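Local coordinates for protein catechol O-methyltransferase (Niastella koreensis, PDB 7CVW) that transfers the methyl group of S-adenosyl-L-methionine to a hydroxyl of catechol-like compounds, giving guaiacols, with the help of a magnesium ion, at residues S8-I13 with S42-K47; T28-E33 with Q99-R104; Q50-L55 with G159-A164; I73-A78 with M135-A140; I203-M206 with E211-G214. All coordinates share one frame; numbering follows the deposited sequence.

In the fold
Contact 1 comes first along the chain and joins helix 4-17 to helix 43-55. Contact 2 opens within that loop, at helix 22-34, and closes beyond it on helix 92-104, so the two cross. Contact 3 leaves the later part of helix 43-55 and closes a long loop on strand 160-165. Contact 4 lies wholly within this loop and sets helix 70-76 on strand 133-138; it also crosses contact 2, as does contact 3, and I102 packs on I73. Strands 133-138 and 160-165 are neighbours, which brings contacts 3 and 4 side by side. Contact 5 closes last, as the hairpin at the edge of the same sheet, and M206 there touches Q45 of contact 1.

Contact 1. Residues S8-I13 with S42-K47; sequences SVDHYI and SPNQGK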
# COMPACT_ATOMS: atom_id res chain seq x y z
N SER A 8 12.26 -15.82 -1.94
CA SER A 8 11.39 -17.01 -2.07
C SER A 8 9.93 -16.61 -1.87
O SER A 8 9.05 -17.06 -2.63
CB SER A 8 11.80 -18.07 -1.09
OG SER A 8 13.11 -18.51 -1.40
N VAL A 9 9.66 -15.78 -0.86
CA VAL A 9 8.27 -15.33 -0.60
C VAL A 9 7.78 -14.46 -1.77
O VAL A 9 6.60 -14.59 -2.15
CB VAL A 9 8.13 -14.63 0.76
CG1 VAL A 9 6.80 -13.91 0.88
CG2 VAL A 9 8.28 -15.65 1.88
N ASP A 10 8.64 -13.61 -2.33
CA ASP A 10 8.23 -12.77 -3.48
C ASP A 10 7.80 -13.69 -4.64
O ASP A 10 6.80 -13.41 -5.27
CB ASP A 10 9.30 -11.77 -3.89
CG ASP A 10 8.80 -10.33 -4.13
OD1 ASP A 10 7.72 -9.98 -3.63
OD2 ASP A 10 9.53 -9.57 -4.76
N HIS A 11 8.53 -14.78 -4.89
CA HIS A 11 8.20 -15.71 -6.00
C HIS A 11 6.86 -16.41 -5.72
O HIS A 11 6.07 -16.56 -6.63
CB HIS A 11 9.32 -16.74 -6.19
CG HIS A 11 10.47 -16.28 -7.00
ND1 HIS A 11 11.13 -15.08 -6.79
CD2 HIS A 11 11.13 -16.88 -8.03
CE1 HIS A 11 12.13 -14.96 -7.63
NE2 HIS A 11 12.15 -16.05 -8.41
N TYR A 12 6.64 -16.83 -4.48
CA TYR A 12 5.36 -17.41 -4.03
C TYR A 12 4.21 -16.43 -4.34
O TYR A 12 3.19 -16.82 -4.90
CB TYR A 12 5.46 -17.73 -2.55
CG TYR A 12 4.16 -18.03 -1.86
CD1 TYR A 12 3.62 -19.31 -1.82
CD2 TYR A 12 3.53 -17.06 -1.11
CE1 TYR A 12 2.48 -19.59 -1.10
CE2 TYR A 12 2.37 -17.31 -0.41
CZ TYR A 12 1.85 -18.59 -0.39
OH TYR A 12 0.71 -18.83 0.32
N ILE A 13 4.36 -15.16 -3.98
CA ILE A 13 3.33 -14.11 -4.22
C ILE A 13 3.13 -13.88 -5.72
O ILE A 13 1.99 -13.77 -6.14
CB ILE A 13 3.67 -12.80 -3.49
CG1 ILE A 13 3.65 -13.00 -1.97
CG2 ILE A 13 2.73 -11.70 -3.93
CD1 ILE A 13 4.29 -11.85 -1.22
N SER A 42 9.78 -4.41 -9.12
CA SER A 42 9.55 -5.87 -9.18
C SER A 42 8.15 -6.12 -9.71
O SER A 42 7.29 -5.23 -9.69
CB SER A 42 9.72 -6.47 -7.82
OG SER A 42 8.65 -6.05 -6.97
N PRO A 43 7.85 -7.34 -10.20
CA PRO A 43 6.49 -7.68 -10.61
C PRO A 43 5.44 -7.36 -9.54
O PRO A 43 4.41 -6.78 -9.83
CB PRO A 43 6.60 -9.20 -10.90
CG PRO A 43 8.03 -9.36 -11.35
CD PRO A 43 8.81 -8.43 -10.44
N ASN A 44 5.72 -7.71 -8.28
CA ASN A 44 4.70 -7.52 -7.22
C ASN A 44 4.57 -6.03 -6.91
O ASN A 44 3.48 -5.61 -6.52
CB ASN A 44 5.00 -8.33 -5.98
CG ASN A 44 4.86 -9.83 -6.17
OD1 ASN A 44 4.01 -10.27 -6.94
ND2 ASN A 44 5.68 -10.57 -5.45
N GLN A 45 5.66 -5.26 -7.01
CA GLN A 45 5.58 -3.79 -6.85
C GLN A 45 4.77 -3.19 -8.01
O GLN A 45 3.98 -2.24 -7.79
CB GLN A 45 6.96 -3.16 -6.76
CG GLN A 45 7.68 -3.52 -5.48
CD GLN A 45 9.13 -3.13 -5.50
OE1 GLN A 45 9.63 -2.60 -6.50
NE2 GLN A 45 9.84 -3.48 -4.44
N GLY A 46 4.96 -3.73 -9.23
CA GLY A 46 4.17 -3.31 -10.40
C GLY A 46 2.69 -3.51 -10.16
O GLY A 46 1.91 -2.59 -10.38
N LYS A 47 2.31 -4.69 -9.66
CA LYS A 47 0.89 -4.97 -9.36
C LYS A 47 0.38 -4.00 -8.28
O LYS A 47 -0.73 -3.51 -8.41
CB LYS A 47 0.75 -6.43 -8.92
CG LYS A 47 -0.68 -6.90 -8.67
CD LYS A 47 -1.56 -6.90 -9.91
CE LYS A 47 -2.91 -7.57 -9.69
NZ LYS A 47 -2.77 -9.04 -9.60
O HOH W 1 8.03 -9.42 -7.35
O HOH W 2 8.96 -7.02 -4.55
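N44 reaches across from helix 43-55 and puts its amide nitrogen against the D10 turn of helix 4-17. This is the tight part of the contact. N44 ND2 donates to D10 OD1 at 2.8 Å and to the backbone oxygen D10 O at 3.1 Å. One amide nitrogen therefore grips both the side chain and the main chain of the same residue. Both acceptors lie close to the N44 amide plane, but D10 OD1 is met from above its carboxylate plane. The carboxylate and amide planes are 72° apart. The amide also lies against I13, whose CG2 is 3.5 Å from N44 ND2. I13 CG2 points there because it stands anti to the backbone N.

Residues 42-47 start helix 43-55 with a capping box. S42 is the N-cap: Q45 N donates to S42 OG at 3.1 Å, and S42 N donates back to Q45 OE1. S42 follows V41, a binding residue for S-adenosyl-L-methionine.

On the S42 side the contact is looser and water fills in. D10 OD2 and S42 OG are 4.2 Å apart, and water 2 bridges them at 2.6 Å from each. Water 1 accepts from N44 N and gives a weak bond to D10 OD2. D10 OD2 also accepts from V209 N. Further out, Q45 NE2 has a weak bond to a glycerol, and V9 packs on Y212 of the second subunit.

Contact 2. Residues T28-E33 with Q99-R104; sequences TNSLAE and QKNIDR
S30 and N101 join two helices, 22-34 and 92-104, through a single polar side-chain pair. Helix 92-104 follows strand 84-89 of the Rossmann-like sheet of class I methyltransferases; helix 22-34 comes before the first strand.

The bond across the contact runs from N101 ND2 to S30 OG, 2.9 Å long and fairly straight, with 164° at the hydrogen. S30 OG lies near the plane of the N101 amide. With chi1 at 73°, S30 OG sits between its own backbone N and carbonyl carbon. From there it also bonds to A27 O, one turn earlier in its helix. N101 ND2 has a second acceptor in A68 O, which ties the loop after strand 60-64 to both helices.

Van der Waals contact is slight: S30 CB lies 3.7 Å from N101 ND2.

Two opposite charges lie near each other but do not touch. E33 OE2 and K100 NZ are 5.5 Å apart, too far for a salt bridge, though they may attract weakly.

Within helix 92-104, R104 helps fix the rotation of the N101 amide. R104 NH1 donates to N101 OD1 at 2.8 Å, and this oxygen lies in the guanidinium plane.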
# COMPACT_ATOMS: atom_id res chain seq x y z
N THR A 28 11.37 -6.20 -19.59
CA THR A 28 12.50 -6.66 -18.74
C THR A 28 13.64 -7.12 -19.64
O THR A 28 14.80 -6.75 -19.41
CB THR A 28 12.05 -7.77 -17.78
OG1 THR A 28 11.07 -7.19 -16.91
CG2 THR A 28 13.18 -8.34 -16.95
N ASN A 29 13.34 -7.90 -20.67
CA ASN A 29 14.39 -8.45 -21.57
C ASN A 29 15.12 -7.32 -22.28
O ASN A 29 16.35 -7.43 -22.53
CB ASN A 29 13.79 -9.47 -22.54
CG ASN A 29 13.43 -10.76 -21.85
OD1 ASN A 29 13.98 -11.07 -20.79
ND2 ASN A 29 12.49 -11.51 -22.40
N SER A 30 14.42 -6.20 -22.54
CA SER A 30 15.02 -5.09 -23.33
C SER A 30 16.19 -4.48 -22.55
O SER A 30 17.05 -3.86 -23.17
CB SER A 30 13.98 -4.07 -23.73
OG SER A 30 13.57 -3.29 -22.61
N LEU A 31 16.19 -4.58 -21.22
CA LEU A 31 17.21 -3.90 -20.39
C LEU A 31 18.60 -4.42 -20.73
O LEU A 31 19.48 -3.62 -20.97
CB LEU A 31 16.90 -4.11 -18.91
CG LEU A 31 15.65 -3.41 -18.42
CD1 LEU A 31 15.29 -3.91 -17.04
CD2 LEU A 31 15.81 -1.89 -18.42
N ALA A 32 18.84 -5.72 -20.66
CA ALA A 32 20.21 -6.21 -20.87
C ALA A 32 20.62 -5.93 -22.32
O ALA A 32 21.75 -5.48 -22.53
CB ALA A 32 20.34 -7.66 -20.50
N GLU A 33 19.73 -6.15 -23.29
CA GLU A 33 20.00 -5.92 -24.74
C GLU A 33 20.44 -4.46 -24.96
O GLU A 33 21.30 -4.19 -25.83
CB GLU A 33 18.73 -6.33 -25.49
CG GLU A 33 18.69 -5.93 -26.95
CD GLU A 33 17.32 -6.05 -27.62
OE1 GLU A 33 16.29 -6.03 -26.91
OE2 GLU A 33 17.30 -6.14 -28.87
N GLN A 99 9.75 3.46 -25.57
CA GLN A 99 8.71 3.71 -26.59
C GLN A 99 8.39 2.40 -27.33
O GLN A 99 7.20 2.11 -27.52
CB GLN A 99 9.15 4.78 -27.58
CG GLN A 99 8.06 5.08 -28.60
CD GLN A 99 6.92 5.86 -27.98
OE1 GLN A 99 7.14 6.95 -27.45
NE2 GLN A 99 5.73 5.28 -27.97
N LYS A 100 9.41 1.63 -27.67
CA LYS A 100 9.22 0.32 -28.36
C LYS A 100 8.40 -0.60 -27.44
O LYS A 100 7.51 -1.32 -27.93
CB LYS A 100 10.56 -0.32 -28.70
CG LYS A 100 10.46 -1.61 -29.51
CD LYS A 100 11.81 -2.10 -30.00
CE LYS A 100 11.92 -3.61 -29.99
NZ LYS A 100 12.76 -4.11 -31.10
N ASN A 101 8.69 -0.59 -26.14
CA ASN A 101 8.04 -1.50 -25.17
C ASN A 101 6.57 -1.10 -24.98
O ASN A 101 5.69 -1.98 -24.85
CB ASN A 101 8.83 -1.53 -23.87
CG ASN A 101 10.21 -2.12 -24.00
OD1 ASN A 101 10.48 -2.91 -24.92
ND2 ASN A 101 11.08 -1.83 -23.05
N ILE A 102 6.31 0.20 -24.93
CA ILE A 102 4.93 0.77 -24.83
C ILE A 102 4.14 0.42 -26.10
O ILE A 102 2.96 0.05 -26.02
CB ILE A 102 5.04 2.29 -24.61
CG1 ILE A 102 5.47 2.64 -23.18
CG2 ILE A 102 3.78 3.03 -25.07
CD1 ILE A 102 4.62 2.09 -22.09
N ASP A 103 4.79 0.49 -27.26
CA ASP A 103 4.15 0.17 -28.56
C ASP A 103 3.78 -1.31 -28.54
O ASP A 103 2.65 -1.65 -28.95
CB ASP A 103 5.08 0.54 -29.71
CG ASP A 103 5.34 2.03 -29.93
OD1 ASP A 103 4.65 2.85 -29.31
OD2 ASP A 103 6.25 2.35 -30.72
N ARG A 104 4.69 -2.18 -28.08
CA ARG A 104 4.46 -3.64 -28.03
C ARG A 104 3.24 -3.90 -27.13
O ARG A 104 2.44 -4.80 -27.45
CB ARG A 104 5.68 -4.38 -27.48
CG ARG A 104 5.55 -5.90 -27.55
CD ARG A 104 6.72 -6.62 -26.93
NE ARG A 104 7.91 -6.38 -27.71
CZ ARG A 104 8.90 -5.54 -27.40
NH1 ARG A 104 8.91 -4.85 -26.27
NH2 ARG A 104 9.93 -5.40 -28.22

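Contact 3. Residues Q50-L55 with G159-A164; sequences QLLAQL and GTLIVA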
# COMPACT_ATOMS: atom_id res chain seq x y z
N GLN A 50 -0.33 -0.68 -9.82
CA GLN A 50 -1.56 -0.79 -10.64
C GLN A 50 -2.77 -0.70 -9.72
O GLN A 50 -3.73 0.00 -10.06
CB GLN A 50 -1.53 -2.09 -11.43
CG GLN A 50 -2.71 -2.21 -12.39
CD GLN A 50 -2.59 -3.51 -13.15
OE1 GLN A 50 -2.96 -4.56 -12.62
NE2 GLN A 50 -2.06 -3.45 -14.36
N LEU A 51 -2.75 -1.40 -8.60
CA LEU A 51 -3.88 -1.38 -7.64
C LEU A 51 -4.07 0.02 -7.08
O LEU A 51 -5.21 0.44 -6.88
CB LEU A 51 -3.62 -2.40 -6.54
CG LEU A 51 -3.70 -3.86 -7.00
CD1 LEU A 51 -3.22 -4.79 -5.91
CD2 LEU A 51 -5.12 -4.24 -7.39
N LEU A 52 -3.00 0.71 -6.75
CA LEU A 52 -3.09 2.09 -6.23
C LEU A 52 -3.74 2.98 -7.30
O LEU A 52 -4.58 3.80 -6.96
CB LEU A 52 -1.71 2.61 -5.83
CG LEU A 52 -1.10 2.00 -4.58
CD1 LEU A 52 0.33 2.47 -4.39
CD2 LEU A 52 -1.90 2.30 -3.33
N ALA A 53 -3.36 2.82 -8.57
CA ALA A 53 -3.95 3.63 -9.66
C ALA A 53 -5.46 3.34 -9.74
O ALA A 53 -6.23 4.27 -9.90
CB ALA A 53 -3.24 3.34 -10.95
N GLN A 54 -5.86 2.09 -9.59
CA GLN A 54 -7.31 1.73 -9.59
C GLN A 54 -8.00 2.38 -8.38
O GLN A 54 -9.14 2.90 -8.54
CB GLN A 54 -7.48 0.21 -9.58
CG GLN A 54 -6.99 -0.50 -10.82
CD GLN A 54 -7.19 -1.99 -10.69
OE1 GLN A 54 -8.32 -2.47 -10.55
NE2 GLN A 54 -6.11 -2.74 -10.69
N LEU A 55 -7.38 2.36 -7.20
CA LEU A 55 -8.02 2.97 -6.00
C LEU A 55 -8.19 4.48 -6.22
O LEU A 55 -9.19 5.03 -5.72
CB LEU A 55 -7.16 2.76 -4.75
CG LEU A 55 -7.35 1.47 -3.96
CD1 LEU A 55 -6.51 1.56 -2.68
CD2 LEU A 55 -8.82 1.22 -3.61
N GLY A 159 -6.61 14.90 -2.91
CA GLY A 159 -6.79 13.45 -3.05
C GLY A 159 -5.77 12.80 -3.97
O GLY A 159 -5.76 11.56 -4.07
N THR A 160 -4.97 13.57 -4.69
CA THR A 160 -3.88 13.00 -5.52
C THR A 160 -2.99 12.13 -4.63
O THR A 160 -2.64 12.56 -3.51
CB THR A 160 -3.03 14.08 -6.17
OG1 THR A 160 -3.81 14.77 -7.15
CG2 THR A 160 -1.77 13.51 -6.78
N LEU A 161 -2.60 10.97 -5.15
CA LEU A 161 -1.64 10.05 -4.50
C LEU A 161 -0.29 10.29 -5.15
O LEU A 161 -0.19 10.16 -6.39
CB LEU A 161 -2.08 8.61 -4.73
CG LEU A 161 -1.09 7.56 -4.25
CD1 LEU A 161 -0.91 7.61 -2.75
CD2 LEU A 161 -1.54 6.17 -4.71
N ILE A 162 0.72 10.58 -4.32
CA ILE A 162 2.12 10.71 -4.76
C ILE A 162 2.88 9.56 -4.12
O ILE A 162 2.80 9.37 -2.90
CB ILE A 162 2.73 12.07 -4.39
CG1 ILE A 162 1.87 13.22 -4.93
CG2 ILE A 162 4.15 12.15 -4.92
CD1 ILE A 162 2.18 14.56 -4.33
N VAL A 163 3.56 8.79 -4.96
CA VAL A 163 4.38 7.63 -4.55
C VAL A 163 5.82 7.93 -4.93
O VAL A 163 6.03 8.38 -6.08
CB VAL A 163 3.90 6.34 -5.23
CG1 VAL A 163 4.75 5.15 -4.83
CG2 VAL A 163 2.44 6.09 -4.95
N ALA A 164 6.76 7.72 -4.03
CA ALA A 164 8.19 7.93 -4.32
C ALA A 164 8.93 6.63 -4.02
O ALA A 164 8.83 6.15 -2.88
CB ALA A 164 8.76 9.08 -3.51
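Helix 43-55 packs on one face of the mixed central sheet of this Rossmann-like methyltransferase, and here it meets strand 160-165 through L52. The contact is wholly apolar. L52 CB is 3.7 Å from L161 CD2, the closest approach between the two segments. The other carbons of the L52 side chain beyond CB stand around the same methyl: CG, CD1 and CD2 all lie 4.1 to 4.2 Å from L161 CD2. L161 thus offers one methyl, and L52 lies across it, the two side chains meeting at about a right angle. The torsion of L161 explains the reach. Its CG is anti to the backbone N (chi1 173°), which carries the branch off the strand toward the helix. Further along the strand, L52 CD1 touches V163 CG2 more loosely, at 4.2 Å. L161 and V163 alternate with I162, so both point to the helix face while I162 turns to helix 145-154 on the other face.

V163 lies two residues before D165, a magnesium ligand. Next in the sheet on one side is strand 133-138, where M135 touches L52 and F137 touches V163. On the other side strand 213-220 brings M215 against V163. L52 also packs on L55 of the second subunit, so this helix takes part in the dimer contact too.

Contact 4. Residues I73-A78 with M135-A140; sequences IWMARA and MIFIDA. With MG (magnesium ion), chain C; SAH (S-adenosyl-L-homocysteine), chain E.
M75 of helix 70-76 lies on M135 and F137 of strand 133-138, a helix-on-sheet contact in the Rossmann-like fold. The strand ends at the metal and S-adenosyl-L-homocysteine site.

From CB the M75 side chain starts toward the strand. CG stands anti to the carbonyl carbon, and the chain stays extended to SD. SD meets the methyl M135 CE at 3.9 Å. It also makes a Met-aromatic contact with F137, 5.1 Å from the ring centroid and 43° off the ring normal, so the approach is oblique. The chain then bends at chi3 (-71°). This turn brings the tip, M75 CE, to 3.8 Å from F137 CD2 and about as close to F137 CB. M75 crosses both M135 and F137 at about a right angle. Around this group, E63 of strand 60-64 touches M75 and F137, and A53 of helix 43-55 touches M135.

F137 links this apolar layer to the ligand. Its CE2 is 3.8 Å from the amino nitrogen N of S-adenosyl-L-homocysteine. D139 CB lies over one face of the ring, offset from its centre.

D139 serves both metal and bound product. D165 and N166 are the other protein ligands of the magnesium ion, and waters 3 and 4 also bind it. A140 CB lies against the adenine, 3.7 Å from N3 of S-adenosyl-L-homocysteine. D139 OD1 binds the magnesium at 2.4 Å. D139 OD2 also reaches the ion, at a longer 2.7 Å, while accepting from the amino nitrogen N of S-adenosyl-L-homocysteine at 2.8 Å.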
# COMPACT_ATOMS: atom_id res chain seq x y z
N ILE A 73 3.97 0.43 -17.87
CA ILE A 73 2.96 -0.53 -18.41
C ILE A 73 1.99 -0.95 -17.30
O ILE A 73 0.79 -0.99 -17.54
CB ILE A 73 3.67 -1.74 -19.04
CG1 ILE A 73 4.38 -1.30 -20.32
CG2 ILE A 73 2.69 -2.88 -19.30
CD1 ILE A 73 5.43 -2.26 -20.83
N TRP A 74 2.50 -1.34 -16.13
CA TRP A 74 1.65 -1.72 -14.97
C TRP A 74 0.65 -0.59 -14.68
O TRP A 74 -0.57 -0.85 -14.58
CB TRP A 74 2.52 -2.01 -13.76
CG TRP A 74 3.08 -3.40 -13.69
CD1 TRP A 74 4.38 -3.78 -13.83
CD2 TRP A 74 2.34 -4.59 -13.40
NE1 TRP A 74 4.51 -5.12 -13.63
CE2 TRP A 74 3.26 -5.65 -13.37
CE3 TRP A 74 0.99 -4.86 -13.15
CZ2 TRP A 74 2.87 -6.97 -13.12
CZ3 TRP A 74 0.61 -6.16 -12.93
CH2 TRP A 74 1.54 -7.19 -12.87
N MET A 75 1.10 0.64 -14.53
CA MET A 75 0.16 1.74 -14.17
C MET A 75 -0.76 2.09 -15.34
O MET A 75 -1.94 2.32 -15.09
CB MET A 75 0.91 3.00 -13.71
CG MET A 75 1.62 2.75 -12.40
SD MET A 75 2.39 4.26 -11.75
CE MET A 75 3.73 4.46 -12.92
N ALA A 76 -0.27 2.16 -16.59
CA ALA A 76 -1.12 2.59 -17.73
C ALA A 76 -2.26 1.60 -17.95
O ALA A 76 -3.35 2.01 -18.40
CB ALA A 76 -0.27 2.72 -18.96
N ARG A 77 -2.05 0.33 -17.59
CA ARG A 77 -3.12 -0.69 -17.73
C ARG A 77 -4.28 -0.44 -16.75
O ARG A 77 -5.33 -1.04 -16.98
CB ARG A 77 -2.52 -2.08 -17.57
CG ARG A 77 -1.83 -2.52 -18.85
CD ARG A 77 -1.06 -3.79 -18.70
NE ARG A 77 -0.61 -4.26 -19.99
CZ ARG A 77 0.20 -5.30 -20.19
NH1 ARG A 77 0.66 -6.01 -19.17
NH2 ARG A 77 0.52 -5.65 -21.43
N ALA A 78 -4.15 0.44 -15.76
CA ALA A 78 -5.27 0.80 -14.86
C ALA A 78 -6.14 1.89 -15.50
O ALA A 78 -7.21 2.14 -14.95
CB ALA A 78 -4.75 1.27 -13.53
N MET A 135 -2.56 10.44 -9.86
CA MET A 135 -1.45 9.67 -9.25
C MET A 135 -0.14 10.12 -9.89
O MET A 135 -0.11 10.38 -11.10
CB MET A 135 -1.65 8.17 -9.45
CG MET A 135 -0.57 7.35 -8.80
SD MET A 135 -1.03 5.61 -8.89
CE MET A 135 0.47 4.77 -8.40
N ILE A 136 0.89 10.26 -9.05
CA ILE A 136 2.24 10.70 -9.50
C ILE A 136 3.24 9.72 -8.92
O ILE A 136 3.19 9.49 -7.69
CB ILE A 136 2.54 12.15 -9.08
CG1 ILE A 136 1.44 13.10 -9.60
CG2 ILE A 136 3.92 12.58 -9.56
CD1 ILE A 136 1.60 14.53 -9.21
N PHE A 137 4.08 9.14 -9.77
CA PHE A 137 5.14 8.19 -9.36
C PHE A 137 6.48 8.86 -9.58
O PHE A 137 6.86 9.10 -10.72
CB PHE A 137 4.99 6.86 -10.09
CG PHE A 137 5.98 5.79 -9.68
CD1 PHE A 137 6.18 5.50 -8.34
CD2 PHE A 137 6.68 5.04 -10.62
CE1 PHE A 137 7.07 4.51 -7.96
CE2 PHE A 137 7.57 4.05 -10.23
CZ PHE A 137 7.75 3.78 -8.90
N ILE A 138 7.17 9.18 -8.49
CA ILE A 138 8.52 9.79 -8.50
C ILE A 138 9.56 8.68 -8.42
O ILE A 138 9.65 8.00 -7.37
CB ILE A 138 8.68 10.77 -7.34
CG1 ILE A 138 7.60 11.85 -7.39
CG2 ILE A 138 10.09 11.35 -7.36
CD1 ILE A 138 7.68 12.83 -6.25
N ASP A 139 10.29 8.47 -9.50
CA ASP A 139 11.25 7.34 -9.57
C ASP A 139 12.39 7.66 -10.52
O ASP A 139 12.86 6.75 -11.19
CB ASP A 139 10.53 6.04 -9.93
CG ASP A 139 11.38 4.84 -9.60
OD1 ASP A 139 12.23 4.97 -8.65
OD2 ASP A 139 11.20 3.77 -10.29
N ALA A 140 12.87 8.89 -10.51
CA ALA A 140 13.95 9.25 -11.45
C ALA A 140 15.28 9.32 -10.69
O ALA A 140 15.55 8.43 -9.97
CB ALA A 140 13.63 10.56 -12.12
MG MG C . 12.93 2.70 -8.57
N SAH E . 10.21 3.57 -12.92
CA SAH E . 11.10 2.67 -13.69
CB SAH E . 12.55 2.79 -13.20
CG SAH E . 13.12 4.17 -13.33
SD SAH E . 14.94 3.96 -13.11
C SAH E . 10.57 1.25 -13.47
O SAH E . 10.43 0.56 -14.42
OXT SAH E . 10.35 0.94 -12.35
C5' SAH E . 15.45 5.71 -13.07
C4' SAH E . 15.30 6.36 -14.41
O4' SAH E . 15.41 7.78 -14.19
C3' SAH E . 16.37 6.03 -15.47
O3' SAH E . 15.81 5.61 -16.70
C2' SAH E . 17.14 7.34 -15.65
O2' SAH E . 17.66 7.53 -16.94
C1' SAH E . 16.05 8.34 -15.30
N9 SAH E . 16.53 9.65 -14.94
C8 SAH E . 17.73 9.99 -14.38
N7 SAH E . 17.87 11.28 -14.22
C5 SAH E . 16.70 11.83 -14.70
C6 SAH E . 16.22 13.15 -14.79
N6 SAH E . 16.92 14.20 -14.42
N1 SAH E . 15.01 13.33 -15.33
C2 SAH E . 14.32 12.27 -15.72
N3 SAH E . 14.67 10.99 -15.69
C4 SAH E . 15.86 10.83 -15.14
O HOH W 3 12.30 0.96 -10.07
O HOH W 4 14.83 3.75 -9.80

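Contact 5. Residues I203-M206 with E211-G214; sequences ILQM and EYDG
M206 and D213 face each other as an antiparallel hydrogen-bonded pair. M206 N donates to D213 O at 2.8 Å, and D213 N donates to M206 O at 2.9 Å. Both bonds are close to straight, but D213 N lies in the carbonyl plane of M206 and M206 N stands above that of D213. Y212 CA adds a CA-H...O contact to M206 O at 3.5 Å. Water 5 lies within bonding distance of E211 O and, more weakly, M206 O.

The next pair, Q205 with G214, is non-hydrogen-bonded. The strands come close here, with L204 O only 3.0 Å from G214 CA, where glycine leaves room.

Q205 meets Y212, from the loop before strand 213-220, on the sheet face that carries Q205. The Q205 side-chain end lies at the edge of the Y212 ring, by the hydroxyl, and the amide and ring planes are 42° apart. The Y212 ring reaches Q205 because chi1 (168°) swings CG to the far side from the backbone N. F6 of the second subunit meets this ring edge-to-face, and D10 of that subunit packs on Q205.

On the other face, M206 extends over Q45 and F48 of helix 43-55. D213 OD1 accepts from I168 N and R169 N, and makes a weak bond with G214 N. D213 OD2 accepts from N166 ND2 and so probably helps position N166, a magnesium ligand, from the second shell. This is the turn end of the beta hairpin whose strand 213-220 runs against the rest and, with edge strand 199-206, completes the seven-stranded class I methyltransferase sheet.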
# COMPACT_ATOMS: atom_id res chain seq x y z
N ILE A 203 5.79 5.86 4.99
CA ILE A 203 6.79 5.12 4.18
C ILE A 203 6.55 3.64 4.43
O ILE A 203 6.42 3.21 5.63
CB ILE A 203 8.23 5.54 4.51
CG1 ILE A 203 8.47 7.01 4.12
CG2 ILE A 203 9.22 4.60 3.84
CD1 ILE A 203 9.67 7.63 4.81
N LEU A 204 6.42 2.86 3.37
CA LEU A 204 6.26 1.40 3.45
C LEU A 204 7.62 0.76 3.23
O LEU A 204 8.14 0.88 2.12
CB LEU A 204 5.36 0.86 2.33
CG LEU A 204 3.88 1.09 2.46
CD1 LEU A 204 3.17 0.68 1.17
CD2 LEU A 204 3.34 0.28 3.64
N GLN A 205 8.11 0.04 4.22
CA GLN A 205 9.30 -0.80 4.05
C GLN A 205 8.97 -1.91 3.06
O GLN A 205 7.87 -2.49 3.13
CB GLN A 205 9.78 -1.35 5.39
CG GLN A 205 10.15 -0.28 6.40
CD GLN A 205 10.88 -0.83 7.60
OE1 GLN A 205 10.49 -0.62 8.76
NE2 GLN A 205 11.97 -1.51 7.33
N MET A 206 9.91 -2.21 2.17
CA MET A 206 9.69 -3.25 1.15
C MET A 206 10.86 -4.22 1.08
O MET A 206 12.02 -3.81 1.11
CB MET A 206 9.43 -2.63 -0.21
CG MET A 206 8.08 -1.93 -0.22
SD MET A 206 7.62 -1.47 -1.89
CE MET A 206 6.03 -0.71 -1.54
N GLU A 211 16.78 -5.45 -3.42
CA GLU A 211 17.39 -5.03 -2.14
C GLU A 211 16.31 -4.36 -1.28
O GLU A 211 15.48 -3.55 -1.80
CB GLU A 211 18.58 -4.11 -2.42
CG GLU A 211 19.33 -3.67 -1.17
CD GLU A 211 20.42 -2.63 -1.43
OE1 GLU A 211 21.59 -2.99 -1.34
OE2 GLU A 211 20.09 -1.46 -1.72
N TYR A 212 16.31 -4.70 0.01
CA TYR A 212 15.51 -4.04 1.05
C TYR A 212 15.47 -2.53 0.77
O TYR A 212 16.53 -1.89 0.61
CB TYR A 212 16.14 -4.36 2.41
CG TYR A 212 15.65 -3.56 3.59
CD1 TYR A 212 14.31 -3.31 3.83
CD2 TYR A 212 16.57 -3.09 4.51
CE1 TYR A 212 13.90 -2.60 4.95
CE2 TYR A 212 16.16 -2.43 5.66
CZ TYR A 212 14.83 -2.15 5.86
OH TYR A 212 14.44 -1.48 6.98
N ASP A 213 14.26 -1.98 0.75
CA ASP A 213 14.07 -0.56 0.40
C ASP A 213 12.69 -0.14 0.90
O ASP A 213 12.22 -0.64 1.91
CB ASP A 213 14.28 -0.40 -1.11
CG ASP A 213 14.73 0.97 -1.58
OD1 ASP A 213 14.61 1.92 -0.83
OD2 ASP A 213 15.23 1.05 -2.71
N GLY A 214 12.08 0.83 0.26
CA GLY A 214 10.76 1.30 0.67
C GLY A 214 10.23 2.33 -0.29
O GLY A 214 11.00 2.93 -1.08
O HOH W 5 12.56 -4.41 -1.96